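Local atomic coordinates of uncharacterized protein (PDB entry 3CP3), a protein that is of unknown function but belongs to the pyridoxamine 5'-phosphate oxidase family, whose split-barrel fold suggests that it may bind a flavin. Residues 46-51 and 111-116; 57-62 and 107-112; 10-15 and 135-140. All blocks are in the same frame, centred on the assembly; numbering follows the deposited sequence. Where two conformers were deposited one is given.

Contact 1. Residues 46-51 and 111-116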
# COMPACT_ATOMS: atom_id res chain seq x y z
N ASN A 46 -11.46 5.12 -1.75
CA ASN A 46 -11.60 6.50 -2.26
C ASN A 46 -11.57 7.45 -1.04
O ASN A 46 -12.28 7.23 -0.04
CB ASN A 46 -12.89 6.70 -3.11
CG ASN A 46 -12.84 6.00 -4.49
OD1 ASN A 46 -11.94 6.25 -5.31
ND2 ASN A 46 -13.81 5.15 -4.75
N PHE A 47 -10.77 8.50 -1.11
CA PHE A 47 -10.55 9.40 0.04
C PHE A 47 -10.62 10.85 -0.46
O PHE A 47 -10.50 11.13 -1.67
CB PHE A 47 -9.15 9.13 0.69
CG PHE A 47 -8.02 9.68 -0.13
CD1 PHE A 47 -7.47 10.94 0.16
CD2 PHE A 47 -7.54 8.98 -1.22
CE1 PHE A 47 -6.48 11.49 -0.65
CE2 PHE A 47 -6.51 9.52 -2.02
CZ PHE A 47 -5.98 10.78 -1.73
N VAL A 48 -10.72 11.77 0.48
CA VAL A 48 -10.47 13.17 0.19
C VAL A 48 -9.59 13.70 1.31
O VAL A 48 -9.71 13.26 2.47
CB VAL A 48 -11.79 14.01 0.08
CG1 VAL A 48 -12.50 13.76 -1.25
CG2 VAL A 48 -12.76 13.75 1.30
N LEU A 49 -8.72 14.64 0.96
CA LEU A 49 -7.91 15.37 1.92
C LEU A 49 -8.64 16.65 2.34
O LEU A 49 -9.04 17.44 1.48
CB LEU A 49 -6.58 15.76 1.26
CG LEU A 49 -5.61 16.58 2.12
CD1 LEU A 49 -5.07 15.67 3.29
CD2 LEU A 49 -4.45 17.08 1.26
N ASP A 50 -8.79 16.86 3.64
CA ASP A 50 -9.47 18.03 4.20
C ASP A 50 -8.45 18.88 4.97
O ASP A 50 -7.72 18.36 5.81
CB ASP A 50 -10.63 17.60 5.12
CG ASP A 50 -11.44 18.79 5.64
OD1 ASP A 50 -11.39 19.87 5.02
OD2 ASP A 50 -12.14 18.64 6.67
N TYR A 51 -8.47 20.18 4.72
CA TYR A 51 -7.51 21.14 5.31
C TYR A 51 -8.03 22.03 6.41
O TYR A 51 -7.28 22.81 7.02
CB TYR A 51 -6.98 22.04 4.21
CG TYR A 51 -5.77 21.47 3.56
CD1 TYR A 51 -4.66 21.11 4.33
CD2 TYR A 51 -5.73 21.28 2.19
CE1 TYR A 51 -3.55 20.59 3.75
CE2 TYR A 51 -4.62 20.76 1.60
CZ TYR A 51 -3.53 20.41 2.40
OH TYR A 51 -2.41 19.88 1.84
N ASP A 111 -19.43 14.96 3.98
CA ASP A 111 -20.29 14.73 2.81
C ASP A 111 -20.27 15.84 1.74
O ASP A 111 -20.90 15.70 0.68
CB ASP A 111 -21.71 14.46 3.27
CG ASP A 111 -22.45 13.52 2.33
OD1 ASP A 111 -21.90 12.44 2.03
OD2 ASP A 111 -23.56 13.88 1.90
N THR A 112 -19.59 16.95 2.01
CA THR A 112 -19.53 18.07 1.04
C THR A 112 -18.19 18.10 0.30
O THR A 112 -17.96 18.95 -0.57
CB THR A 112 -19.73 19.44 1.71
OG1 THR A 112 -18.64 19.68 2.61
CG2 THR A 112 -21.02 19.48 2.48
N LEU A 113 -17.33 17.15 0.64
CA LEU A 113 -15.95 17.17 0.17
C LEU A 113 -15.70 16.52 -1.19
O LEU A 113 -14.59 16.57 -1.70
CB LEU A 113 -15.03 16.58 1.23
CG LEU A 113 -15.02 17.34 2.57
CD1 LEU A 113 -14.14 16.63 3.57
CD2 LEU A 113 -14.57 18.80 2.40
N GLY A 114 -16.73 15.90 -1.77
CA GLY A 114 -16.66 15.35 -3.12
C GLY A 114 -16.16 13.91 -3.24
O GLY A 114 -15.51 13.57 -4.24
N LEU A 115 -16.43 13.07 -2.24
CA LEU A 115 -16.18 11.63 -2.39
C LEU A 115 -17.18 11.06 -3.38
O LEU A 115 -18.30 11.54 -3.46
CB LEU A 115 -16.35 10.90 -1.08
CG LEU A 115 -15.29 11.07 -0.00
CD1 LEU A 115 -15.90 10.73 1.35
CD2 LEU A 115 -14.09 10.17 -0.30
N LYS A 116 -16.79 10.03 -4.12
CA LYS A 116 -17.69 9.45 -5.12
C LYS A 116 -18.95 8.82 -4.48
O LYS A 116 -18.83 7.98 -3.60
CB LYS A 116 -16.95 8.42 -5.98
CG LYS A 116 -16.04 9.02 -7.06
CD LYS A 116 -14.59 9.03 -6.61
CE LYS A 116 -13.65 9.46 -7.75
NZ LYS A 116 -13.61 10.94 -7.89

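Contact 2. Residues 57-62 and 107-112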
# COMPACT_ATOMS: atom_id res chain seq x y z
N ARG A 57 -6.46 16.35 7.51
CA ARG A 57 -7.33 15.22 7.81
C ARG A 57 -7.71 14.53 6.52
O ARG A 57 -7.97 15.19 5.53
CB ARG A 57 -8.61 15.71 8.52
CG ARG A 57 -8.32 16.14 9.95
CD ARG A 57 -9.56 16.32 10.79
NE ARG A 57 -10.46 17.25 10.14
CZ ARG A 57 -11.55 17.77 10.69
NH1 ARG A 57 -11.89 17.46 11.95
NH2 ARG A 57 -12.30 18.59 9.95
N VAL A 58 -7.77 13.20 6.55
CA VAL A 58 -8.31 12.42 5.42
C VAL A 58 -9.62 11.80 5.80
O VAL A 58 -9.72 11.21 6.90
CB VAL A 58 -7.35 11.24 5.07
CG1 VAL A 58 -7.92 10.31 3.97
CG2 VAL A 58 -6.01 11.80 4.66
N TYR A 59 -10.61 11.88 4.91
CA TYR A 59 -11.85 11.13 5.10
C TYR A 59 -12.01 10.07 4.04
O TYR A 59 -11.71 10.31 2.86
CB TYR A 59 -13.06 12.06 4.97
CG TYR A 59 -13.20 13.00 6.12
CD1 TYR A 59 -13.83 12.60 7.31
CD2 TYR A 59 -12.68 14.29 6.06
CE1 TYR A 59 -13.96 13.48 8.39
CE2 TYR A 59 -12.84 15.18 7.14
CZ TYR A 59 -13.44 14.75 8.30
OH TYR A 59 -13.60 15.61 9.36
N PHE A 60 -12.54 8.93 4.45
CA PHE A 60 -12.98 7.90 3.53
C PHE A 60 -14.22 7.22 4.11
O PHE A 60 -14.65 7.56 5.21
CB PHE A 60 -11.79 6.94 3.21
CG PHE A 60 -11.31 6.12 4.39
CD1 PHE A 60 -11.88 4.88 4.65
CD2 PHE A 60 -10.32 6.59 5.22
CE1 PHE A 60 -11.42 4.12 5.73
CE2 PHE A 60 -9.91 5.86 6.34
CZ PHE A 60 -10.44 4.62 6.59
N ARG A 61 -14.86 6.36 3.33
CA ARG A 61 -16.03 5.65 3.76
C ARG A 61 -15.76 4.21 3.94
O ARG A 61 -14.99 3.65 3.22
CB ARG A 61 -17.11 5.75 2.72
CG ARG A 61 -17.64 7.11 2.58
CD ARG A 61 -18.17 7.29 1.20
NE ARG A 61 -19.06 8.43 1.22
CZ ARG A 61 -19.71 8.91 0.17
NH1 ARG A 61 -20.49 9.98 0.33
NH2 ARG A 61 -19.58 8.32 -1.02
N THR A 62 -16.48 3.60 4.88
CA THR A 62 -16.47 2.16 5.07
C THR A 62 -17.91 1.63 5.04
O THR A 62 -18.73 2.01 5.89
CB THR A 62 -15.76 1.73 6.40
OG1 THR A 62 -16.23 2.50 7.51
CG2 THR A 62 -14.33 1.93 6.29
N ALA A 107 -19.83 14.41 10.03
CA ALA A 107 -20.43 13.64 8.91
C ALA A 107 -21.01 14.50 7.75
O ALA A 107 -20.79 14.20 6.55
CB ALA A 107 -21.51 12.70 9.43
N ARG A 108 -21.78 15.52 8.12
CA ARG A 108 -22.39 16.45 7.18
C ARG A 108 -21.35 17.24 6.37
O ARG A 108 -21.41 17.34 5.13
CB ARG A 108 -23.33 17.38 7.96
CG ARG A 108 -24.14 18.32 7.13
CD ARG A 108 -25.24 19.02 7.99
NE ARG A 108 -26.02 18.11 8.85
CZ ARG A 108 -26.24 18.27 10.18
NH1 ARG A 108 -25.76 19.32 10.85
NH2 ARG A 108 -26.97 17.37 10.84
N HIS A 109 -20.39 17.80 7.09
CA HIS A 109 -19.18 18.38 6.54
C HIS A 109 -18.37 17.41 5.61
O HIS A 109 -18.05 17.77 4.49
CB HIS A 109 -18.30 18.90 7.68
CG HIS A 109 -16.90 19.22 7.26
ND1 HIS A 109 -16.61 20.24 6.39
CD2 HIS A 109 -15.73 18.60 7.53
CE1 HIS A 109 -15.31 20.25 6.16
NE2 HIS A 109 -14.76 19.28 6.85
N ALA A 110 -18.07 16.21 6.07
CA ALA A 110 -17.36 15.22 5.24
C ALA A 110 -18.10 14.94 3.91
O ALA A 110 -17.47 14.77 2.87
CB ALA A 110 -17.15 13.95 6.01
N ASP A 111 -19.43 14.96 3.98
CA ASP A 111 -20.29 14.73 2.81
C ASP A 111 -20.27 15.84 1.74
O ASP A 111 -20.90 15.70 0.68
CB ASP A 111 -21.71 14.46 3.27
CG ASP A 111 -22.45 13.52 2.33
OD1 ASP A 111 -21.90 12.44 2.03
OD2 ASP A 111 -23.56 13.88 1.90
N THR A 112 -19.59 16.95 2.01
CA THR A 112 -19.53 18.07 1.04
C THR A 112 -18.19 18.10 0.30
O THR A 112 -17.96 18.95 -0.57
CB THR A 112 -19.73 19.44 1.71
OG1 THR A 112 -18.64 19.68 2.61
CG2 THR A 112 -21.02 19.48 2.48

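Contact 3. Residues 10-15 and 135-140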
# COMPACT_ATOMS: atom_id res chain seq x y z
N ASP A 10 20.59 9.93 -3.49
CA ASP A 10 20.68 10.26 -4.96
C ASP A 10 19.44 9.75 -5.68
O ASP A 10 18.76 10.53 -6.36
CB ASP A 10 21.95 9.69 -5.62
CG ASP A 10 23.18 10.55 -5.39
OD1 ASP A 10 23.31 11.11 -4.28
OD2 ASP A 10 24.02 10.66 -6.31
N PRO A 11 19.14 8.44 -5.55
CA PRO A 11 17.93 7.93 -6.19
C PRO A 11 16.64 8.28 -5.44
O PRO A 11 15.55 8.09 -6.00
CB PRO A 11 18.15 6.41 -6.20
CG PRO A 11 18.97 6.15 -4.97
CD PRO A 11 19.88 7.36 -4.85
N ILE A 12 16.75 8.74 -4.19
CA ILE A 12 15.58 9.10 -3.39
C ILE A 12 15.61 10.58 -3.01
O ILE A 12 16.53 11.05 -2.33
CB ILE A 12 15.40 8.22 -2.11
CG1 ILE A 12 15.34 6.74 -2.48
CG2 ILE A 12 14.11 8.60 -1.33
CD1 ILE A 12 14.99 5.86 -1.29
N THR A 13 14.60 11.31 -3.50
CA THR A 13 14.45 12.72 -3.19
C THR A 13 13.39 12.75 -2.12
O THR A 13 12.34 12.12 -2.26
CB THR A 13 14.04 13.52 -4.42
OG1 THR A 13 15.12 13.52 -5.36
CG2 THR A 13 13.72 14.97 -4.06
N ILE A 14 13.67 13.44 -1.03
CA ILE A 14 12.67 13.62 -0.01
C ILE A 14 11.87 14.84 -0.44
O ILE A 14 12.47 15.89 -0.69
CB ILE A 14 13.29 13.87 1.38
CG1 ILE A 14 14.26 12.72 1.75
CG2 ILE A 14 12.22 14.09 2.45
CD1 ILE A 14 13.66 11.33 1.56
N LEU A 15 10.55 14.70 -0.54
CA LEU A 15 9.69 15.85 -0.90
C LEU A 15 9.37 16.71 0.31
O LEU A 15 9.34 16.22 1.46
CB LEU A 15 8.40 15.40 -1.61
CG LEU A 15 8.62 14.39 -2.76
CD1 LEU A 15 7.29 13.79 -3.33
CD2 LEU A 15 9.42 15.06 -3.84
N SER A 135 5.14 11.89 4.79
CA SER A 135 6.44 11.62 4.16
C SER A 135 6.31 11.44 2.67
O SER A 135 5.71 10.48 2.23
CB SER A 135 7.11 10.37 4.75
OG SER A 135 7.16 10.50 6.16
N GLY A 136 6.95 12.30 1.89
CA GLY A 136 6.83 12.12 0.45
C GLY A 136 8.18 11.76 -0.09
O GLY A 136 9.18 12.28 0.38
N ARG A 137 8.22 10.92 -1.10
CA ARG A 137 9.50 10.54 -1.70
C ARG A 137 9.32 10.48 -3.19
O ARG A 137 8.25 10.08 -3.65
CB ARG A 137 9.87 9.14 -1.19
CG ARG A 137 10.11 9.09 0.30
CD ARG A 137 10.50 7.70 0.77
NE ARG A 137 9.34 6.92 1.15
CZ ARG A 137 9.38 5.95 2.07
NH1 ARG A 137 10.52 5.66 2.69
NH2 ARG A 137 8.28 5.27 2.38
N ALA A 138 10.34 10.85 -3.93
CA ALA A 138 10.39 10.58 -5.32
C ALA A 138 11.61 9.69 -5.52
O ALA A 138 12.68 9.91 -4.95
CB ALA A 138 10.55 11.88 -6.15
N PHE A 139 11.44 8.73 -6.40
CA PHE A 139 12.45 7.75 -6.75
C PHE A 139 12.83 7.89 -8.22
O PHE A 139 11.95 7.82 -9.06
CB PHE A 139 11.81 6.36 -6.55
CG PHE A 139 11.05 6.20 -5.25
CD1 PHE A 139 11.64 5.54 -4.15
CD2 PHE A 139 9.71 6.64 -5.13
CE1 PHE A 139 10.92 5.37 -2.95
CE2 PHE A 139 8.99 6.49 -3.94
CZ PHE A 139 9.61 5.83 -2.83
N VAL A 140 14.12 8.08 -8.54
CA VAL A 140 14.60 8.11 -9.91
C VAL A 140 15.75 7.12 -10.14
O VAL A 140 15.59 6.14 -10.87
CB VAL A 140 15.07 9.53 -10.33
CG1 VAL A 140 15.83 9.50 -11.67
CG2 VAL A 140 13.87 10.49 -10.38
O HOH W 1 8.11 14.59 3.07

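Contact 1. Residues 46-51 and 111-116
V48 of strand 39-50 presses its two methyls into the loop that follows helix 104-110, between L113 and L115. The side chain is short enough to follow atom by atom. Its CB points at the loop, and the two methyls do the touching. CG1, anti to the carbonyl carbon (chi1 -76°), lies 3.5 Å from L113 O and 4.0 Å from L115 CD2. CG2 takes the crowded position between backbone N and carbonyl carbon, where it meets L113 CB at 3.6 Å and L115 CG at 3.9 Å. One branched residue thus touches both leucines, each of which it crosses obliquely.

The leucines reach along the strand in opposite directions from V48. L115 sends CD2 over the backbone just before V48, 3.5 Å from N46 O and 3.5 Å from F47 C. L113 sends CD1 the other way, to D50 CB at 4.0 Å. At D50 this methyl meets CB and the carboxylate carbon CG, while the oxygens are engaged by R57, in a salt bridge, and by H109, in a hydrogen bond. G114 links the leucines with a positive phi of 89°, at which a CB would jam against the carbonyl of L113. F47 points away from the loop; its side chain touches L24 of helix 17-25 and meets the ring of F79 edge to face.

Strand and loop share no hydrogen bond; they meet by van der Waals packing of aliphatic carbons on each other and on backbone carbonyls. Y59 on the neighbouring strand 57-62 and F126 on strand 125-139, one further on, extend that packing.

Contact 2. Residues 57-62 and 107-112
A110 lays its CB over one face of the Y59 ring, and here helix 104-110 packs closely on strand 57-62. The methyl sits 4.0 Å from the ring centroid and 18° off the normal, a CH-pi contact, displaced toward CD1, which it approaches to 3.8 Å. Farther along the same tyrosine, OH lies near the plane of the H109 ring at its edge, 4.1 Å from CD2, but its hydrogen bond goes to E106, one helical turn earlier. That OH also stands over the centre of the R57 guanidinium, 3.2 Å above its plane. R57 NH2 and H109 NE2 are 4.0 Å apart without bonding each other; D50 takes both, by salt bridge and hydrogen bond respectively.

The other end is looser. From the exposed D111, OD1 meets R61 NH1 at 3.3 Å in a salt bridge whose hydrogen bond is weak and bent (132°). The carboxylate O comes in at the guanidinium edge, but the two planes are 40° apart, and R61 also makes a cation-pi contact with W118. This is a helix packed against an antiparallel sheet, in a chain whose family is known for the FMN-binding split barrel.

Contact 3. Residues 10-15 and 135-140
T13 and A138 form the hydrogen-bonded pair at the middle of this antiparallel ladder. T13 N gives its hydrogen to A138 O at 2.8 Å, nearly straight at 171°, and A138 N returns the bond to T13 O at 2.9 Å; both donors lie in the plane of the carbonyl they meet. At one end V140 N bonds to P11 O, again at 2.9 Å. At the other, L15 N reaches G136 O from well above the carbonyl plane, 52° out of it. CA-H...O contacts fill in between the bonds: P11 O also takes F139 CA at 3.2 Å, and A138 O and T13 O take the CA atoms of I12 and R137.

Beyond the backbone, side chains lie on both faces. On one face I12 and F139 form a non-hydrogen-bonded pair, with I12 CG1 4.2 Å from F139 CD1, and R137 follows opposite I14. On the other, L15 folds over the neighbouring strand. Its CG, anti to the carbonyl carbon (chi1 -48°), rests on the carbonyl of G136; CD1 then lies near R137 N, and CD2 stands 4.1 Å from A138 CB. G136 has no side chain beside L15 CB, where a CB would be tight. A water continues the ladder past L15, donating to L15 O at 2.6 Å and accepting from G136 N.

Farther out, strand 89-100 pairs with the other edge of 135-139, and helix 17-25 touches L15. The second subunit supplies D41, which forms a salt bridge with R137, while its T66 packs on P11 and I12 and its P44 on F139. Backbone bonds fix the register, therefore, and the face carrying I12, R137 and F139 adds apolar packing and a charge pair to the dimer interface.

Starting at the modelled N terminus, strand 12-15 pairs with the far end of the chain: contact 3 closes the widest loop, with 135-140 running antiparallel beside it. Contacts 1 and 2 fall within that loop. Contact 1 starts on strand 39-50, contact 2 on the next strand, 57-62, and both finish around the end of helix 104-110, sharing D111 and T112. They nest rather than cross: the loop from 57-62 to 107-112 lies within that from 46-51 to 111-116, shared residues apart. Together they fasten one helix and its trailing loop onto neighbouring strands of one sheet. Contact 3 joins two strands of that sheet, its centre about 30 Å from contact 2's, across the chain's centre.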